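Local structure of putative phosphosugar isomerase (Silicibacter pomeroyi DSS-3, 3FJ1) at residues E18-Q21 / R22-H26; G289-T292 / R293-V296; D174-R177 / A178-N182. The protein is of unknown function but carries two SIS domains and probably binds a phosphosugar or related carbohydrate derivative, possibly as an isomerase or aminotransferase. All blocks are in the same frame, centred on the assembly; numbering follows the deposited sequence. Where two conformers were deposited one is given.

Contact 1 (E18-Q21 / R22-H26)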
loop_
_atom_site.group_PDB
_atom_site.type_symbol
_atom_site.label_atom_id
_atom_site.label_comp_id
_atom_site.label_asym_id
_atom_site.label_seq_id
_atom_site.Cartn_x
_atom_site.Cartn_y
_atom_site.Cartn_z
ATOM N N GLU A 18 -12.689 26.164 -9.405
ATOM C CA GLU A 18 -12.146 27.462 -9.018
ATOM C C GLU A 18 -10.988 27.337 -8.030
ATOM O O GLU A 18 -10.095 28.181 -8.018
ATOM C CB GLU A 18 -13.224 28.362 -8.393
ATOM C CG GLU A 18 -12.920 29.846 -8.551
ATOM C CD GLU A 18 -13.118 30.326 -9.987
ATOM O OE1 GLU A 18 -14.007 29.764 -10.658
ATOM O OE2 GLU A 18 -12.395 31.247 -10.437
ATOM N N ALA A 19 -11.027 26.305 -7.187
ATOM C CA ALA A 19 -9.947 26.044 -6.244
ATOM C C ALA A 19 -8.674 25.760 -7.043
ATOM O O ALA A 19 -7.617 26.300 -6.751
ATOM C CB ALA A 19 -10.280 24.846 -5.345
ATOM N N VAL A 20 -8.770 24.876 -8.039
ATOM C CA VAL A 20 -7.640 24.609 -8.936
ATOM C C VAL A 20 -7.172 25.885 -9.635
ATOM O O VAL A 20 -5.979 26.119 -9.786
ATOM C CB VAL A 20 -7.993 23.475 -9.940
ATOM C CG1 VAL A 20 -6.906 23.305 -10.984
ATOM C CG2 VAL A 20 -8.234 22.151 -9.173
ATOM N N GLN A 21 -8.117 26.721 -10.052
ATOM C CA GLN A 21 -7.770 27.992 -10.683
ATOM C C GLN A 21 -6.974 28.875 -9.730
ATOM O O GLN A 21 -5.972 29.456 -10.143
ATOM C CB GLN A 21 -9.009 28.744 -11.186
ATOM C CG GLN A 21 -8.703 29.986 -12.022
ATOM C CD GLN A 21 -7.912 29.643 -13.259
ATOM O OE1 GLN A 21 -6.708 29.926 -13.340
ATOM N NE2 GLN A 21 -8.541 28.959 -14.189
ATOM N N ARG A 22 -7.372 28.926 -8.464
ATOM C CA ARG A 22 -6.646 29.744 -7.478
ATOM C C ARG A 22 -5.242 29.211 -7.262
ATOM O O ARG A 22 -4.312 29.976 -7.172
ATOM C CB ARG A 22 -7.392 29.845 -6.145
ATOM C CG ARG A 22 -8.643 30.684 -6.243
ATOM C CD ARG A 22 -9.289 30.923 -4.902
ATOM N NE ARG A 22 -10.666 31.369 -5.110
ATOM C CZ ARG A 22 -11.709 30.548 -5.268
ATOM N NH1 ARG A 22 -11.551 29.223 -5.257
ATOM N NH2 ARG A 22 -12.917 31.055 -5.452
ATOM N N LEU A 23 -5.105 27.886 -7.204
ATOM C CA LEU A 23 -3.800 27.247 -7.045
ATOM C C LEU A 23 -2.913 27.551 -8.266
ATOM O O LEU A 23 -1.772 27.917 -8.115
ATOM C CB LEU A 23 -3.978 25.730 -6.839
ATOM C CG LEU A 23 -2.684 24.925 -6.826
ATOM C CD1 LEU A 23 -1.710 25.414 -5.748
ATOM C CD2 LEU A 23 -3.082 23.465 -6.691
ATOM N N LEU A 24 -3.459 27.417 -9.465
ATOM C CA LEU A 24 -2.726 27.741 -10.693
ATOM C C LEU A 24 -2.265 29.205 -10.697
ATOM O O LEU A 24 -1.112 29.494 -11.032
ATOM C CB LEU A 24 -3.565 27.422 -11.926
ATOM C CG LEU A 24 -3.814 25.954 -12.280
ATOM C CD1 LEU A 24 -4.980 25.765 -13.251
ATOM C CD2 LEU A 24 -2.520 25.277 -12.835
ATOM N N ASP A 25 -3.155 30.115 -10.302
ATOM C CA ASP A 25 -2.848 31.539 -10.251
ATOM C C ASP A 25 -1.923 31.899 -9.074
ATOM O O ASP A 25 -0.828 32.392 -9.290
ATOM C CB ASP A 25 -4.150 32.362 -10.193
ATOM C CG ASP A 25 -4.984 32.230 -11.453
ATOM O OD1 ASP A 25 -4.460 31.732 -12.488
ATOM O OD2 ASP A 25 -6.174 32.603 -11.405
ATOM N N HIS A 26 -2.344 31.626 -7.844
ATOM C CA HIS A 26 -1.590 32.007 -6.646
ATOM C C HIS A 26 -0.416 31.137 -6.262
ATOM O O HIS A 26 0.448 31.598 -5.521
ATOM C CB HIS A 26 -2.526 32.096 -5.438
ATOM C CG HIS A 26 -3.621 33.091 -5.622
ATOM N ND1 HIS A 26 -3.482 34.425 -5.295
ATOM C CD2 HIS A 26 -4.850 32.960 -6.175
ATOM C CE1 HIS A 26 -4.599 35.064 -5.605
ATOM N NE2 HIS A 26 -5.442 34.197 -6.141
#

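Contact 2 (G289-T292 / R293-V296)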
loop_
_atom_site.group_PDB
_atom_site.type_symbol
_atom_site.label_atom_id
_atom_site.label_comp_id
_atom_site.label_asym_id
_atom_site.label_seq_id
_atom_site.Cartn_x
_atom_site.Cartn_y
_atom_site.Cartn_z
ATOM N N GLY A 289 -13.856 4.423 -23.817
ATOM C CA GLY A 289 -14.583 3.995 -24.991
ATOM C C GLY A 289 -14.089 2.673 -25.517
ATOM O O GLY A 289 -14.736 2.082 -26.377
ATOM N N ARG A 290 -12.968 2.193 -24.987
ATOM C CA ARG A 290 -12.351 0.952 -25.464
ATOM C C ARG A 290 -13.036 -0.341 -25.035
ATOM O O ARG A 290 -12.768 -1.378 -25.620
ATOM C CB ARG A 290 -10.895 0.870 -25.028
ATOM C CG ARG A 290 -10.036 1.969 -25.551
ATOM C CD ARG A 290 -8.615 1.649 -25.260
ATOM N NE ARG A 290 -8.147 0.671 -26.231
ATOM C CZ ARG A 290 -7.198 0.884 -27.142
ATOM N NH1 ARG A 290 -6.498 2.016 -27.167
ATOM N NH2 ARG A 290 -6.902 -0.084 -27.989
ATOM N N VAL A 291 -13.883 -0.296 -24.013
ATOM C CA VAL A 291 -14.607 -1.491 -23.588
ATOM C C VAL A 291 -15.738 -1.780 -24.580
ATOM O O VAL A 291 -16.418 -0.856 -25.048
ATOM C CB VAL A 291 -15.203 -1.379 -22.170
ATOM C CG1 VAL A 291 -14.063 -1.407 -21.124
ATOM C CG2 VAL A 291 -16.068 -0.153 -22.039
ATOM N N THR A 292 -15.927 -3.065 -24.863
ATOM C CA THR A 292 -16.919 -3.532 -25.815
ATOM C C THR A 292 -18.023 -4.354 -25.140
ATOM O O THR A 292 -19.079 -4.566 -25.743
ATOM C CB THR A 292 -16.217 -4.343 -26.912
ATOM O OG1 THR A 292 -15.801 -5.608 -26.403
ATOM C CG2 THR A 292 -14.968 -3.596 -27.384
ATOM N N ARG A 293 -17.782 -4.796 -23.899
ATOM C CA ARG A 293 -18.720 -5.590 -23.103
ATOM C C ARG A 293 -19.111 -4.781 -21.847
ATOM O O ARG A 293 -20.274 -4.553 -21.558
ATOM C CB ARG A 293 -18.018 -6.897 -22.707
ATOM C CG ARG A 293 -18.889 -7.970 -22.073
ATOM C CD ARG A 293 -19.406 -8.962 -23.103
ATOM N NE ARG A 293 -18.358 -9.895 -23.538
ATOM C CZ ARG A 293 -18.536 -10.860 -24.434
ATOM N NH1 ARG A 293 -19.718 -11.028 -25.008
ATOM N NH2 ARG A 293 -17.528 -11.665 -24.763
ATOM N N ALA A 294 -18.106 -4.359 -21.078
ATOM C CA ALA A 294 -18.347 -3.517 -19.910
ATOM C C ALA A 294 -19.018 -2.220 -20.400
ATOM O O ALA A 294 -18.837 -1.826 -21.569
ATOM C CB ALA A 294 -17.009 -3.196 -19.168
ATOM N N ARG A 295 -19.814 -1.586 -19.545
ATOM C CA ARG A 295 -20.523 -0.372 -19.921
ATOM C C ARG A 295 -19.571 0.815 -19.927
ATOM O O ARG A 295 -18.713 0.896 -19.040
ATOM C CB ARG A 295 -21.699 -0.127 -18.959
ATOM C CG ARG A 295 -22.731 -1.255 -18.999
ATOM C CD ARG A 295 -23.966 -0.969 -18.148
ATOM N NE ARG A 295 -24.770 0.168 -18.620
ATOM C CZ ARG A 295 -25.888 0.597 -18.020
ATOM N NH1 ARG A 295 -26.335 -0.014 -16.917
ATOM N NH2 ARG A 295 -26.561 1.640 -18.517
ATOM N N VAL A 296 -19.696 1.707 -20.922
ATOM C CA VAL A 296 -18.854 2.913 -20.983
ATOM C C VAL A 296 -19.407 3.971 -20.052
ATOM O O VAL A 296 -20.602 4.294 -20.107
ATOM C CB VAL A 296 -18.759 3.507 -22.409
ATOM C CG1 VAL A 296 -17.986 4.809 -22.388
ATOM C CG2 VAL A 296 -18.152 2.464 -23.367
HETATM O O HOH W 1 -19.665 -1.245 -23.940
#

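Contact 3 (D174-R177 / A178-N182)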
loop_
_atom_site.group_PDB
_atom_site.type_symbol
_atom_site.label_atom_id
_atom_site.label_comp_id
_atom_site.label_asym_id
_atom_site.label_seq_id
_atom_site.Cartn_x
_atom_site.Cartn_y
_atom_site.Cartn_z
ATOM N N ASP A 174 5.989 20.996 -21.295
ATOM C CA ASP A 174 4.946 21.902 -21.771
ATOM C C ASP A 174 3.601 21.237 -22.062
ATOM O O ASP A 174 2.588 21.899 -22.000
ATOM C CB ASP A 174 5.450 22.676 -22.995
ATOM C CG ASP A 174 6.549 23.660 -22.649
ATOM O OD1 ASP A 174 6.552 24.226 -21.533
ATOM O OD2 ASP A 174 7.403 23.924 -23.511
ATOM N N GLY A 175 3.577 19.961 -22.415
ATOM C CA GLY A 175 2.291 19.273 -22.633
ATOM C C GLY A 175 1.537 19.131 -21.320
ATOM O O GLY A 175 0.318 19.408 -21.220
ATOM N N LEU A 176 2.260 18.705 -20.288
ATOM C CA LEU A 176 1.654 18.607 -18.966
ATOM C C LEU A 176 1.235 19.984 -18.404
ATOM O O LEU A 176 0.155 20.093 -17.817
ATOM C CB LEU A 176 2.589 17.888 -17.990
ATOM C CG LEU A 176 2.036 17.684 -16.574
ATOM C CD1 LEU A 176 0.600 17.077 -16.566
ATOM C CD2 LEU A 176 3.024 16.847 -15.784
ATOM N N ARG A 177 2.087 21.012 -18.554
ATOM C CA ARG A 177 1.754 22.371 -18.097
ATOM C C ARG A 177 0.492 22.869 -18.790
ATOM O O ARG A 177 -0.344 23.513 -18.167
ATOM C CB ARG A 177 2.888 23.369 -18.351
ATOM C CG ARG A 177 4.094 23.348 -17.425
ATOM C CD ARG A 177 5.281 24.052 -18.173
ATOM N NE ARG A 177 6.383 24.396 -17.302
ATOM C CZ ARG A 177 7.626 24.620 -17.703
ATOM N NH1 ARG A 177 8.003 24.472 -18.979
ATOM N NH2 ARG A 177 8.527 24.957 -16.801
ATOM N N ALA A 178 0.333 22.538 -20.067
ATOM C CA ALA A 178 -0.856 22.981 -20.833
ATOM C C ALA A 178 -2.097 22.314 -20.323
ATOM O O ALA A 178 -3.132 22.976 -20.174
ATOM C CB ALA A 178 -0.682 22.690 -22.336
ATOM N N ALA A 179 -2.018 20.996 -20.089
ATOM C CA ALA A 179 -3.138 20.253 -19.526
ATOM C C ALA A 179 -3.525 20.786 -18.146
ATOM O O ALA A 179 -4.702 20.978 -17.854
ATOM C CB ALA A 179 -2.806 18.791 -19.429
ATOM N N LEU A 180 -2.530 20.998 -17.300
ATOM C CA LEU A 180 -2.773 21.573 -15.961
ATOM C C LEU A 180 -3.512 22.910 -16.086
ATOM O O LEU A 180 -4.463 23.183 -15.334
ATOM C CB LEU A 180 -1.449 21.766 -15.215
ATOM C CG LEU A 180 -0.778 20.487 -14.703
ATOM C CD1 LEU A 180 0.744 20.738 -14.387
ATOM C CD2 LEU A 180 -1.556 19.858 -13.479
ATOM N N GLY A 181 -3.057 23.728 -17.029
ATOM C CA GLY A 181 -3.643 25.042 -17.284
ATOM C C GLY A 181 -5.116 24.981 -17.631
ATOM O O GLY A 181 -5.880 25.895 -17.314
ATOM N N ASN A 182 -5.513 23.928 -18.330
ATOM C CA ASN A 182 -6.918 23.720 -18.706
ATOM C C ASN A 182 -7.764 22.933 -17.705
ATOM O O ASN A 182 -8.951 22.707 -17.955
ATOM C CB ASN A 182 -6.997 23.011 -20.051
ATOM C CG ASN A 182 -6.487 23.875 -21.191
ATOM O OD1 ASN A 182 -6.797 25.066 -21.262
ATOM N ND2 ASN A 182 -5.669 23.284 -22.064
#

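Contact 1 (E18-Q21 / R22-H26)
L24 lies over the preceding turn of the helix and meets V20, four residues back, through both backbone and side chain. L24 N donates to V20 O (2.9 Å) in a nearly straight bond, with an N-H...O angle of 167°, and the side chain then follows the same carbonyl outward. L24 CB rests 3.5 Å from V20 O, and L24 CG comes closer still, 3.3 Å from that oxygen, because CG stands anti to its own carbonyl carbon (chi1 -71°) and so leans back toward the N-terminal turn. At the tip, L24 CD1 reaches V20 CG1 at 3.9 Å; the two side chains lie alongside one another and point the same way, a small apolar ridge on one flank of the helix. P184 meets L24 on this flank, L183 and L187 pack on V20 beside it, and L23 faces V161 and M165.

The polar flank behaves differently. D25 N bonds to Q21 O (2.9 Å), and D25 CG folds back to 3.2 Å from that same Q21 O, which leaves the carboxylate beside the amide group of Q21. Farther round, in the conformers given, E18 CG lies over one face of the R22 guanidinium; E18 OE2 and R22 NH2, 5.0 Å apart, make no salt bridge there, and any attraction is probably weak.

The spacing is that of successive i to i+4 contacts on an amphipathic alpha helix, here within the long helix 8-41, whose apolar flank packs against helices 153-171 and 183-191.

Contact 2 (G289-T292 / R293-V296)
V291 and A294 close the inner side of a tight reversal of the chain, in which 289-292 and 293-296 run 160° apart. Here packing is dense. V291 CB sits 3.9 Å from A294 CB, and V291 CG2 lies only 3.3 Å from A294 O, a methyl against a carbonyl oxygen. V291 CG2 also meets V296 CG2 at 3.6 Å, the two valines meeting at a slant. One torsion explains both touches: with CG1 anti to the carbonyl carbon (chi1 -71°), CG2 of V291 falls between the backbone N and the carbonyl carbon and is turned toward A294 and V296 on the returning limb. A286 and V284, on the adjoining strand 284-286, pack on V291 and A294 respectively.

The outer side is looser and wetter. T292 and R295 start their side chains away from the opposing segment, and in the conformer given the chain of R293, bent at chi2 and chi3, leads its guanidinium outward as well. V296 is exposed although one of its methyls is engaged. Between the carbonyls a water is held firmly by A294 O, to which it donates at 2.6 Å, and bridges only weakly to V291 O (3.5 Å).

The backbone N-H groups at the bend find their partner elsewhere. D275, on helix 267-279, accepts from R293 N and A294 N through OD1 and from T292 N through OD2. Three N-H groups on one carboxylate probably hold the bend in shape and would tend to stabilise the negative charge of D275. The chemistry thus implies a division of labour: methyl packing joins the limbs, the water adds a weak bridge, and an aspartate from a neighbouring helix holds the backbone of the bend.

Contact 3 (D174-R177 / A178-N182)
A178 begins the second half of the short helix 174-181 by bonding through its N to D174 O (3.0 Å); the donor stands 39° above the carbonyl plane, and A178 CB lies against the same oxygen. The source of that carbonyl, D174, also reaches one turn on with its side chain: D174 OD1 takes R177 NH1 in a salt bridge of 2.9 Å, met on the syn side of OD1 but tilted out of the carboxylate plane, while OD1 lies near the guanidinium plane of R177. R177 has a second acid partner, as its NE pairs with D169.

A179 next bonds to G175 O, while its methyl turns to H304 and T307. L180 makes the straightest bond, from L180 N to L176 O at 2.9 Å and 169°. With CG anti to the carbonyl carbon (chi1 -73°), L180 CD1 swings back to L176 CG at 4.0 Å. G181 N then closes on R177 O (2.9 Å), and N182 N reaches A178 O at 3.2 Å.

Alongside the i to i+3 salt bridge between D174 and R177, the i to i+4 contacts mark one face of an amphipathic alpha helix; here L176 and L180 on that face pack on A168 of helix 153-171.

Overall arrangement
Contacts 1 and 3 are both helical turns with leucine or valine inward and charged groups outward. They touch, L24 CD1 lying 3.4 Å from L180 O, and share helix 153-171 as a neighbour. Contact 3 has a true salt bridge, whereas the charged ends in contact 1 stay apart. All three are partly buried, but contact 2 lies farther from the chain's centre (about 24 Å, between centres) than contacts 1 and 3 (17 and 18 Å), and five of its seven touching residues are exposed. There, at the edge of the second parallel sheet, a carboxylate holds the bend, with a weak water bridge, while the strand end keeps its sheet bonds.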